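Local coordinates for protein beta-glucuronidase (Dictyoglomus thermophilum, PDB 6XXW) that belongs to the family 2 glycoside hydrolases and probably hydrolyses beta-D-glucuronides, releasing glucuronic acid, at residues K499-G507 against F543-N551; P443-A452 against S458-R468. All coordinates share one frame; numbering follows the deposited sequence. Where two conformers were deposited one is given.

Contact 1 (K499-G507 against F543-N551)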
loop_
_atom_site.group_PDB
_atom_site.type_symbol
_atom_site.label_atom_id
_atom_site.label_comp_id
_atom_site.label_asym_id
_atom_site.label_seq_id
_atom_site.Cartn_x
_atom_site.Cartn_y
_atom_site.Cartn_z
ATOM N N LYS A 499 -43.456 6.773 7.235
ATOM C CA LYS A 499 -43.152 5.452 6.711
ATOM C C LYS A 499 -41.875 4.943 7.366
ATOM O O LYS A 499 -41.078 5.741 7.871
ATOM C CB LYS A 499 -42.963 5.504 5.186
ATOM C CG LYS A 499 -44.189 5.942 4.386
ATOM C CD LYS A 499 -43.826 6.133 2.919
ATOM C CE LYS A 499 -44.899 6.936 2.170
ATOM N NZ LYS A 499 -46.242 6.317 2.288
ATOM N N PRO A 500 -41.640 3.625 7.381
ATOM C CA PRO A 500 -40.328 3.139 7.832
ATOM C C PRO A 500 -39.240 3.693 6.925
ATOM O O PRO A 500 -39.454 3.917 5.726
ATOM C CB PRO A 500 -40.435 1.610 7.717
ATOM C CG PRO A 500 -41.888 1.303 7.420
ATOM C CD PRO A 500 -42.472 2.544 6.824
ATOM N N ILE A 501 -38.064 3.903 7.506
ATOM C CA ILE A 501 -36.929 4.497 6.807
ATOM C C ILE A 501 -35.728 3.564 6.910
ATOM O O ILE A 501 -35.373 3.105 8.004
ATOM C CB ILE A 501 -36.586 5.888 7.371
ATOM C CG1 ILE A 501 -37.795 6.819 7.260
ATOM C CG2 ILE A 501 -35.371 6.474 6.658
ATOM C CD1 ILE A 501 -37.535 8.188 7.816
ATOM N N ILE A 502 -35.105 3.291 5.773
ATOM C CA ILE A 502 -33.810 2.623 5.711
ATOM C C ILE A 502 -32.772 3.663 5.322
ATOM O O ILE A 502 -32.941 4.362 4.315
ATOM C CB ILE A 502 -33.825 1.465 4.695
ATOM C CG1 ILE A 502 -34.851 0.400 5.094
ATOM C CG2 ILE A 502 -32.403 0.884 4.519
ATOM C CD1 ILE A 502 -35.062 -0.704 4.029
ATOM N N LEU A 503 -31.698 3.779 6.112
ATOM C CA LEU A 503 -30.551 4.560 5.655
ATOM C C LEU A 503 -29.854 3.680 4.628
ATOM O O LEU A 503 -29.039 2.820 4.972
ATOM C CB LEU A 503 -29.625 4.946 6.812
ATOM C CG LEU A 503 -28.446 5.856 6.446
ATOM C CD1 LEU A 503 -28.951 7.183 5.946
ATOM C CD2 LEU A 503 -27.508 6.071 7.642
ATOM N N SER A 504 -30.184 3.897 3.348
ATOM C CA SER A 504 -29.819 2.955 2.292
ATOM C C SER A 504 -28.396 3.125 1.769
ATOM O O SER A 504 -27.898 2.219 1.084
ATOM C CB SER A 504 -30.813 3.060 1.130
ATOM O OG SER A 504 -31.040 4.412 0.771
ATOM N N GLU A 505 -27.732 4.242 2.063
ATOM C CA GLU A 505 -26.323 4.407 1.729
ATOM C C GLU A 505 -25.701 5.401 2.692
ATOM O O GLU A 505 -26.316 6.411 3.040
ATOM C CB GLU A 505 -26.097 4.938 0.314
ATOM C CG GLU A 505 -26.374 3.977 -0.815
ATOM C CD GLU A 505 -25.950 4.537 -2.165
ATOM O OE1 GLU A 505 -25.071 5.436 -2.190
ATOM O OE2 GLU A 505 -26.490 4.073 -3.199
ATOM N N PHE A 506 -24.463 5.122 3.070
ATOM C CA PHE A 506 -23.596 6.061 3.764
ATOM C C PHE A 506 -22.227 5.410 3.825
ATOM O O PHE A 506 -22.124 4.183 3.888
ATOM C CB PHE A 506 -24.109 6.429 5.172
ATOM C CG PHE A 506 -24.218 5.264 6.136
ATOM C CD1 PHE A 506 -25.162 4.264 5.946
ATOM C CD2 PHE A 506 -23.392 5.206 7.264
ATOM C CE1 PHE A 506 -25.275 3.214 6.830
ATOM C CE2 PHE A 506 -23.489 4.163 8.170
ATOM C CZ PHE A 506 -24.430 3.154 7.964
ATOM N N GLY A 507 -21.192 6.229 3.771
ATOM C CA GLY A 507 -19.845 5.697 3.771
ATOM C C GLY A 507 -18.858 6.724 3.267
ATOM O O GLY A 507 -19.210 7.859 2.936
ATOM N N PHE A 543 -38.142 4.792 14.118
ATOM C CA PHE A 543 -38.718 4.609 12.790
ATOM C C PHE A 543 -37.682 4.190 11.749
ATOM O O PHE A 543 -38.045 3.926 10.602
ATOM C CB PHE A 543 -39.434 5.891 12.338
ATOM C CG PHE A 543 -38.597 7.143 12.451
ATOM C CD1 PHE A 543 -37.656 7.461 11.477
ATOM C CD2 PHE A 543 -38.766 8.008 13.518
ATOM C CE1 PHE A 543 -36.885 8.609 11.579
ATOM C CE2 PHE A 543 -38.007 9.160 13.621
ATOM C CZ PHE A 543 -37.062 9.462 12.650
ATOM N N VAL A 544 -36.411 4.094 12.122
ATOM C CA VAL A 544 -35.376 3.619 11.214
ATOM C C VAL A 544 -35.298 2.105 11.362
ATOM O O VAL A 544 -35.042 1.585 12.457
ATOM C CB VAL A 544 -34.021 4.293 11.495
ATOM C CG1 VAL A 544 -32.909 3.621 10.712
ATOM C CG2 VAL A 544 -34.095 5.792 11.144
ATOM N N VAL A 545 -35.561 1.397 10.268
ATOM C CA VAL A 545 -35.640 -0.059 10.276
ATOM C C VAL A 545 -34.468 -0.700 9.547
ATOM O O VAL A 545 -34.486 -1.908 9.310
ATOM C CB VAL A 545 -36.975 -0.551 9.684
ATOM C CG1 VAL A 545 -38.146 0.027 10.472
ATOM C CG2 VAL A 545 -37.084 -0.155 8.203
ATOM N N GLY A 546 -33.457 0.074 9.168
ATOM C CA GLY A 546 -32.348 -0.511 8.441
ATOM C C GLY A 546 -31.136 0.372 8.220
ATOM O O GLY A 546 -31.245 1.609 8.151
ATOM N N GLU A 547 -29.969 -0.270 8.108
ATOM C CA GLU A 547 -28.711 0.403 7.787
ATOM C C GLU A 547 -28.004 -0.391 6.694
ATOM O O GLU A 547 -27.707 -1.574 6.872
ATOM C CB GLU A 547 -27.809 0.560 9.032
ATOM C CG GLU A 547 -27.383 -0.752 9.736
ATOM C CD GLU A 547 -26.917 -0.530 11.171
ATOM O OE1 GLU A 547 -25.826 -1.033 11.531
ATOM O OE2 GLU A 547 -27.638 0.143 11.945
ATOM N N HIS A 548 -27.780 0.245 5.546
ATOM C CA HIS A 548 -27.001 -0.343 4.468
ATOM C C HIS A 548 -25.813 0.572 4.196
ATOM O O HIS A 548 -25.988 1.729 3.787
ATOM C CB HIS A 548 -27.852 -0.543 3.206
ATOM C CG HIS A 548 -28.626 -1.832 3.184
ATOM N ND1 HIS A 548 -29.289 -2.284 2.060
ATOM C CD2 HIS A 548 -28.834 -2.767 4.142
ATOM C CE1 HIS A 548 -29.866 -3.443 2.325
ATOM N NE2 HIS A 548 -29.615 -3.757 3.584
ATOM N N ILE A 549 -24.620 0.060 4.426
ATOM C CA ILE A 549 -23.401 0.814 4.166
ATOM C C ILE A 549 -23.076 0.727 2.678
ATOM O O ILE A 549 -23.238 -0.323 2.049
ATOM C CB ILE A 549 -22.246 0.283 5.042
ATOM C CG1 ILE A 549 -22.443 0.668 6.520
ATOM C CG2 ILE A 549 -20.889 0.841 4.581
ATOM C CD1 ILE A 549 -23.466 -0.172 7.305
ATOM N N TRP A 550 -22.642 1.842 2.101
ATOM C CA TRP A 550 -22.073 1.871 0.758
ATOM C C TRP A 550 -20.555 1.846 0.891
ATOM O O TRP A 550 -19.987 2.780 1.461
ATOM C CB TRP A 550 -22.491 3.146 0.030
ATOM C CG TRP A 550 -22.114 3.135 -1.398
ATOM C CD1 TRP A 550 -21.034 3.738 -1.980
ATOM C CD2 TRP A 550 -22.805 2.447 -2.433
ATOM N NE1 TRP A 550 -21.027 3.474 -3.331
ATOM C CE2 TRP A 550 -22.105 2.682 -3.633
ATOM C CE3 TRP A 550 -23.965 1.664 -2.463
ATOM C CZ2 TRP A 550 -22.533 2.168 -4.865
ATOM C CZ3 TRP A 550 -24.388 1.141 -3.688
ATOM C CH2 TRP A 550 -23.670 1.391 -4.867
ATOM N N ASN A 551 -19.885 0.817 0.350
ATOM C CA ASN A 551 -20.431 -0.292 -0.454
ATOM C C ASN A 551 -19.892 -1.574 0.170
ATOM O O ASN A 551 -19.002 -1.503 1.018
ATOM C CB ASN A 551 -19.970 -0.196 -1.919
ATOM C CG ASN A 551 -20.609 -1.249 -2.836
ATOM O OD1 ASN A 551 -20.183 -2.414 -2.881
ATOM N ND2 ASN A 551 -21.615 -0.829 -3.600
HETATM O O HOH W 1 -28.919 -0.215 0.069
#
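Ile-501 N bonds Phe-543 O, and Ile-501 O accepts from Val-545 N, opening the backbone ladder between 499-507 and 543-551. The pairing then moves on by one residue at a beta bulge around Val-545: Leu-503 N bonds Gly-546 O and Leu-503 O takes an almost straight bond from His-548 N (2.9 Å). Further along, Trp-550 N reaches Phe-506 O (3.0 Å). Gly-546, next to the bulge, suits its place because a side chain there would press on Ile-502 CG1.

The strands run parallel, 6° apart, as the seventh and eighth of the TIM barrel, linked through helix 524-538 in a beta-alpha-beta crossover.

Apolar contacts make up much of the helix-facing side. Ile-501 CD1 lies beside Phe-543 CD1 at 3.7 Å, and the Phe-543 ring stacks on Tyr-494. Phe-506 CG sits between the backbone N and the carbonyl carbon (chi1 61°), which brings the ring back toward strand 544-550, its CZ meeting Ile-549 CG1 (3.5 Å). Glu-547 also points this way, held by Arg-588, Tyr-300 and Trp-589.

Polar side chains gather at the barrel mouth. The Glu-505 carboxylate stacks on one face of the Trp-550 indole, planes 17° apart, with CD 3.5 Å from Trp-550 CE3. Arg-338, Tyr-469 and a bound Tris molecule take its oxygens. In related retaining glycosidases this strand end bears the nucleophile. A water bridges Ser-504 O (2.8 Å) and His-548 ND1, while Ser-336 holds NE2.

Contact 2 (P443-A452 against S458-R468); sequences PITIVENTKA and SKYVDVICVNR
Arg-468 turns its guanidinium edge toward the chain leaving strand 444-448. Its NH2 bonds Thr-450 O (2.9 Å), almost in the guanidinium plane; NH1 gives one bond to Asn-449 O and another to O of the preceding residue, Asn-467. A bend at chi2 (-60°) folds the group back to these carbonyls, and NE forms a salt bridge with Asp-489 on helix 482-497. An alanine here would remove all these bonds, so the turn at 449-450 would probably be freer to move and Asp-489 would be left without its mate.

Glu-448 points to the same face as Val-466, but bends at chi2 so that OE2 reaches Ser-458 OG (2.6 Å), using its anti lone pair; Thr-455 bonds the same oxygen and Thr-419 the other. On the Glu-448 side, Ile-446 CG2 meets Val-461 CG1 at 3.8 Å, the side chains crossing at about a right angle. On the opposite face, the Val-447 and Asn-467 side chains cross similarly, CG1 of Val-447 lying 3.1 Å from OD1 of Asn-467, whose amide is fixed by Ser-504 and Glu-416. Thr-445, its OG1 anti to the backbone N (chi1 -172°), donates to Val-463 O at 2.6 Å. At the strand starts, Asp-462 OD2 accepts Ile-444 N (2.9 Å) and Asp-462 N returns a bond to Ile-444 O.

These are the fifth and sixth parallel strands of the TIM barrel. Regular pairing is confined to their C-terminal halves, where Glu-448 N and O bond Cys-465 O and Asn-467 N. In the middle a water links Ile-446 O, Ser-458 OG and Cys-465 N, and Ile-446 N stays buried without a partner. The chemistry implies that the Thr-445 hydroxyl and this water bridge the gap, while Asp-462 backs up the start.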
loop_
_atom_site.group_PDB
_atom_site.type_symbol
_atom_site.label_atom_id
_atom_site.label_comp_id
_atom_site.label_asym_id
_atom_site.label_seq_id
_atom_site.Cartn_x
_atom_site.Cartn_y
_atom_site.Cartn_z
ATOM N N PRO A 443 -43.415 -5.042 -0.845
ATOM C CA PRO A 443 -43.384 -3.581 -0.792
ATOM C C PRO A 443 -42.478 -2.999 -1.866
ATOM O O PRO A 443 -41.655 -3.687 -2.480
ATOM C CB PRO A 443 -42.840 -3.281 0.609
ATOM C CG PRO A 443 -42.083 -4.502 0.985
ATOM C CD PRO A 443 -42.830 -5.651 0.362
ATOM N N ILE A 444 -42.650 -1.697 -2.077
ATOM C CA ILE A 444 -41.937 -0.937 -3.093
ATOM C C ILE A 444 -41.237 0.245 -2.436
ATOM O O ILE A 444 -41.797 0.879 -1.536
ATOM C CB ILE A 444 -42.903 -0.443 -4.187
ATOM C CG1 ILE A 444 -43.557 -1.636 -4.881
ATOM C CG2 ILE A 444 -42.175 0.473 -5.174
ATOM C CD1 ILE A 444 -44.730 -1.242 -5.733
ATOM N N THR A 445 -40.013 0.548 -2.890
ATOM C CA THR A 445 -39.286 1.728 -2.436
ATOM C C THR A 445 -38.680 2.446 -3.640
ATOM O O THR A 445 -38.772 1.993 -4.788
ATOM C CB THR A 445 -38.178 1.367 -1.415
ATOM O OG1 THR A 445 -37.600 2.562 -0.851
ATOM C CG2 THR A 445 -37.085 0.574 -2.078
ATOM N N ILE A 446 -38.087 3.602 -3.360
ATOM C CA ILE A 446 -37.215 4.312 -4.289
ATOM C C ILE A 446 -36.094 4.911 -3.454
ATOM O O ILE A 446 -36.331 5.383 -2.337
ATOM C CB ILE A 446 -37.953 5.404 -5.095
ATOM C CG1 ILE A 446 -36.989 6.049 -6.102
ATOM C CG2 ILE A 446 -38.546 6.504 -4.169
ATOM C CD1 ILE A 446 -37.684 6.904 -7.162
ATOM N N VAL A 447 -34.864 4.859 -3.962
ATOM C CA VAL A 447 -33.706 5.261 -3.168
ATOM C C VAL A 447 -33.367 6.706 -3.516
ATOM O O VAL A 447 -33.127 7.039 -4.684
ATOM C CB VAL A 447 -32.508 4.320 -3.377
ATOM C CG1 VAL A 447 -31.305 4.814 -2.564
ATOM C CG2 VAL A 447 -32.873 2.886 -2.954
ATOM N N GLU A 448 -33.377 7.565 -2.500
ATOM C CA GLU A 448 -33.375 9.012 -2.671
ATOM C C GLU A 448 -32.071 9.617 -2.174
ATOM O O GLU A 448 -31.559 9.214 -1.130
ATOM C CB GLU A 448 -34.516 9.660 -1.880
ATOM C CG GLU A 448 -35.908 9.264 -2.325
ATOM C CD GLU A 448 -36.501 10.248 -3.333
ATOM O OE1 GLU A 448 -35.723 10.897 -4.079
ATOM O OE2 GLU A 448 -37.754 10.367 -3.381
ATOM N N ASN A 449 -31.565 10.621 -2.895
ATOM C CA ASN A 449 -30.623 11.558 -2.294
ATOM C C ASN A 449 -31.142 12.990 -2.331
ATOM O O ASN A 449 -30.494 13.878 -1.770
ATOM C CB ASN A 449 -29.233 11.453 -2.950
ATOM C CG ASN A 449 -29.203 11.949 -4.386
ATOM O OD1 ASN A 449 -30.242 12.144 -5.016
ATOM N ND2 ASN A 449 -27.994 12.136 -4.916
ATOM N N THR A 450 -32.295 13.226 -2.963
ATOM C CA THR A 450 -33.025 14.488 -2.867
ATOM C C THR A 450 -33.306 14.833 -1.404
ATOM O O THR A 450 -33.368 13.956 -0.537
ATOM C CB THR A 450 -34.355 14.371 -3.648
ATOM O OG1 THR A 450 -34.091 14.023 -5.013
ATOM C CG2 THR A 450 -35.177 15.672 -3.648
ATOM N N LYS A 451 -33.470 16.127 -1.136
ATOM C CA LYS A 451 -33.913 16.582 0.175
ATOM C C LYS A 451 -35.340 16.111 0.450
ATOM O O LYS A 451 -36.170 16.015 -0.458
ATOM C CB LYS A 451 -33.811 18.111 0.254
ATOM C CG LYS A 451 -34.608 18.749 1.378
ATOM C CD LYS A 451 -33.734 19.101 2.573
ATOM C CE LYS A 451 -34.600 19.488 3.758
ATOM N NZ LYS A 451 -35.954 18.860 3.652
ATOM N N ALA A 452 -35.617 15.803 1.723
ATOM C CA ALA A 452 -36.922 15.253 2.100
ATOM C C ALA A 452 -38.079 16.130 1.628
ATOM O O ALA A 452 -39.071 15.635 1.076
ATOM C CB ALA A 452 -36.990 15.071 3.616
ATOM N N SER A 458 -41.298 10.178 -3.139
ATOM C CA SER A 458 -41.250 9.270 -1.988
ATOM C C SER A 458 -42.606 9.106 -1.308
ATOM O O SER A 458 -42.835 8.083 -0.649
ATOM C CB SER A 458 -40.216 9.747 -0.961
ATOM O OG SER A 458 -38.898 9.325 -1.322
ATOM N N LYS A 459 -43.505 10.086 -1.439
ATOM C CA LYS A 459 -44.831 9.941 -0.841
ATOM C C LYS A 459 -45.617 8.768 -1.427
ATOM O O LYS A 459 -46.600 8.337 -0.811
ATOM C CB LYS A 459 -45.635 11.243 -0.990
ATOM C CG LYS A 459 -45.688 11.829 -2.409
ATOM C CD LYS A 459 -46.250 13.262 -2.386
ATOM C CE LYS A 459 -46.462 13.831 -3.795
ATOM N NZ LYS A 459 -46.799 15.302 -3.786
ATOM N N TYR A 460 -45.194 8.224 -2.577
ATOM C CA TYR A 460 -45.901 7.142 -3.256
ATOM C C TYR A 460 -45.365 5.742 -2.955
ATOM O O TYR A 460 -45.956 4.771 -3.432
ATOM C CB TYR A 460 -45.875 7.363 -4.776
ATOM C CG TYR A 460 -46.568 8.639 -5.236
ATOM C CD1 TYR A 460 -47.953 8.765 -5.178
ATOM C CD2 TYR A 460 -45.830 9.723 -5.709
ATOM C CE1 TYR A 460 -48.587 9.930 -5.603
ATOM C CE2 TYR A 460 -46.455 10.885 -6.146
ATOM C CZ TYR A 460 -47.843 10.982 -6.081
ATOM O OH TYR A 460 -48.475 12.131 -6.508
ATOM N N VAL A 461 -44.276 5.593 -2.188
ATOM C CA VAL A 461 -43.730 4.255 -1.938
ATOM C C VAL A 461 -44.090 3.744 -0.544
ATOM O O VAL A 461 -44.704 4.464 0.253
ATOM C CB VAL A 461 -42.201 4.238 -2.155
ATOM C CG1 VAL A 461 -41.871 4.668 -3.590
ATOM C CG2 VAL A 461 -41.507 5.138 -1.156
ATOM N N ASP A 462 -43.710 2.493 -0.239
ATOM C CA ASP A 462 -44.034 1.871 1.045
ATOM C C ASP A 462 -42.976 2.124 2.113
ATOM O O ASP A 462 -43.308 2.229 3.300
ATOM C CB ASP A 462 -44.195 0.360 0.884
ATOM C CG ASP A 462 -45.362 -0.011 -0.007
ATOM O OD1 ASP A 462 -46.478 0.489 0.240
ATOM O OD2 ASP A 462 -45.155 -0.794 -0.949
ATOM N N VAL A 463 -41.715 2.192 1.714
ATOM C CA VAL A 463 -40.589 2.354 2.627
ATOM C C VAL A 463 -39.679 3.413 2.034
ATOM O O VAL A 463 -39.453 3.426 0.819
ATOM C CB VAL A 463 -39.820 1.026 2.829
ATOM C CG1 VAL A 463 -38.556 1.240 3.690
ATOM C CG2 VAL A 463 -40.721 -0.018 3.457
ATOM N N ILE A 464 -39.167 4.311 2.885
ATOM C CA ILE A 464 -38.258 5.367 2.449
ATOM C C ILE A 464 -36.827 4.862 2.541
ATOM O O ILE A 464 -36.405 4.354 3.583
ATOM C CB ILE A 464 -38.434 6.638 3.299
ATOM C CG1 ILE A 464 -39.884 7.131 3.241
ATOM C CG2 ILE A 464 -37.430 7.723 2.865
ATOM C CD1 ILE A 464 -40.173 8.134 2.171
ATOM N N CYS A 465 -36.071 5.035 1.461
ATOM C CA CYS A 465 -34.640 4.735 1.442
ATOM C C CYS A 465 -33.896 6.030 1.128
ATOM O O CYS A 465 -34.089 6.619 0.060
ATOM C CB CYS A 465 -34.320 3.655 0.399
ATOM S SG CYS A 465 -34.843 1.974 0.827
ATOM N N VAL A 466 -33.050 6.482 2.049
ATOM C CA VAL A 466 -32.331 7.741 1.884
ATOM C C VAL A 466 -30.830 7.483 1.948
ATOM O O VAL A 466 -30.346 6.764 2.837
ATOM C CB VAL A 466 -32.759 8.798 2.922
ATOM C CG1 VAL A 466 -32.456 8.356 4.335
ATOM C CG2 VAL A 466 -32.094 10.126 2.618
ATOM N N ASN A 467 -30.107 8.065 0.991
ATOM C CA ASN A 467 -28.653 8.042 0.930
ATOM C C ASN A 467 -28.132 9.336 1.536
ATOM O O ASN A 467 -28.528 10.419 1.099
ATOM C CB ASN A 467 -28.166 7.944 -0.521
ATOM C CG ASN A 467 -28.604 6.650 -1.217
ATOM O OD1 ASN A 467 -29.153 5.741 -0.591
ATOM N ND2 ASN A 467 -28.339 6.567 -2.523
ATOM N N ARG A 468 -27.229 9.240 2.520
ATOM C CA ARG A 468 -26.694 10.448 3.143
ATOM C C ARG A 468 -25.190 10.312 3.360
ATOM O O ARG A 468 -24.705 9.259 3.794
ATOM C CB ARG A 468 -27.400 10.748 4.479
ATOM C CG ARG A 468 -28.840 11.300 4.313
ATOM C CD ARG A 468 -28.812 12.614 3.530
ATOM N NE ARG A 468 -30.141 13.205 3.299
ATOM C CZ ARG A 468 -30.711 13.311 2.103
ATOM N NH1 ARG A 468 -30.095 12.834 1.029
ATOM N NH2 ARG A 468 -31.900 13.897 1.975
HETATM O O HOH W 2 -37.865 6.613 -0.557
#

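Both contacts are largely buried and pair successive parallel strands of one TIM barrel, the fifth with the sixth in contact 2 and the seventh with the eighth in contact 1. Contact 2 also has partly exposed residues, Asn-449, Lys-451 and Asp-462. Strands 463-467 and 501-505 are neighbours and join the two, Ile-502 N lying 2.8 Å from Ile-464 O. Contact 1 relies on a backbone ladder and apolar packing against outer helices, turning polar towards the barrel mouth; contact 2, joined by a loop carrying only a 3-10 turn, is polar throughout. Tris, probably from the crystallisation liquor, binds at Glu-505 and Thr-450 and may mark a substrate pocket.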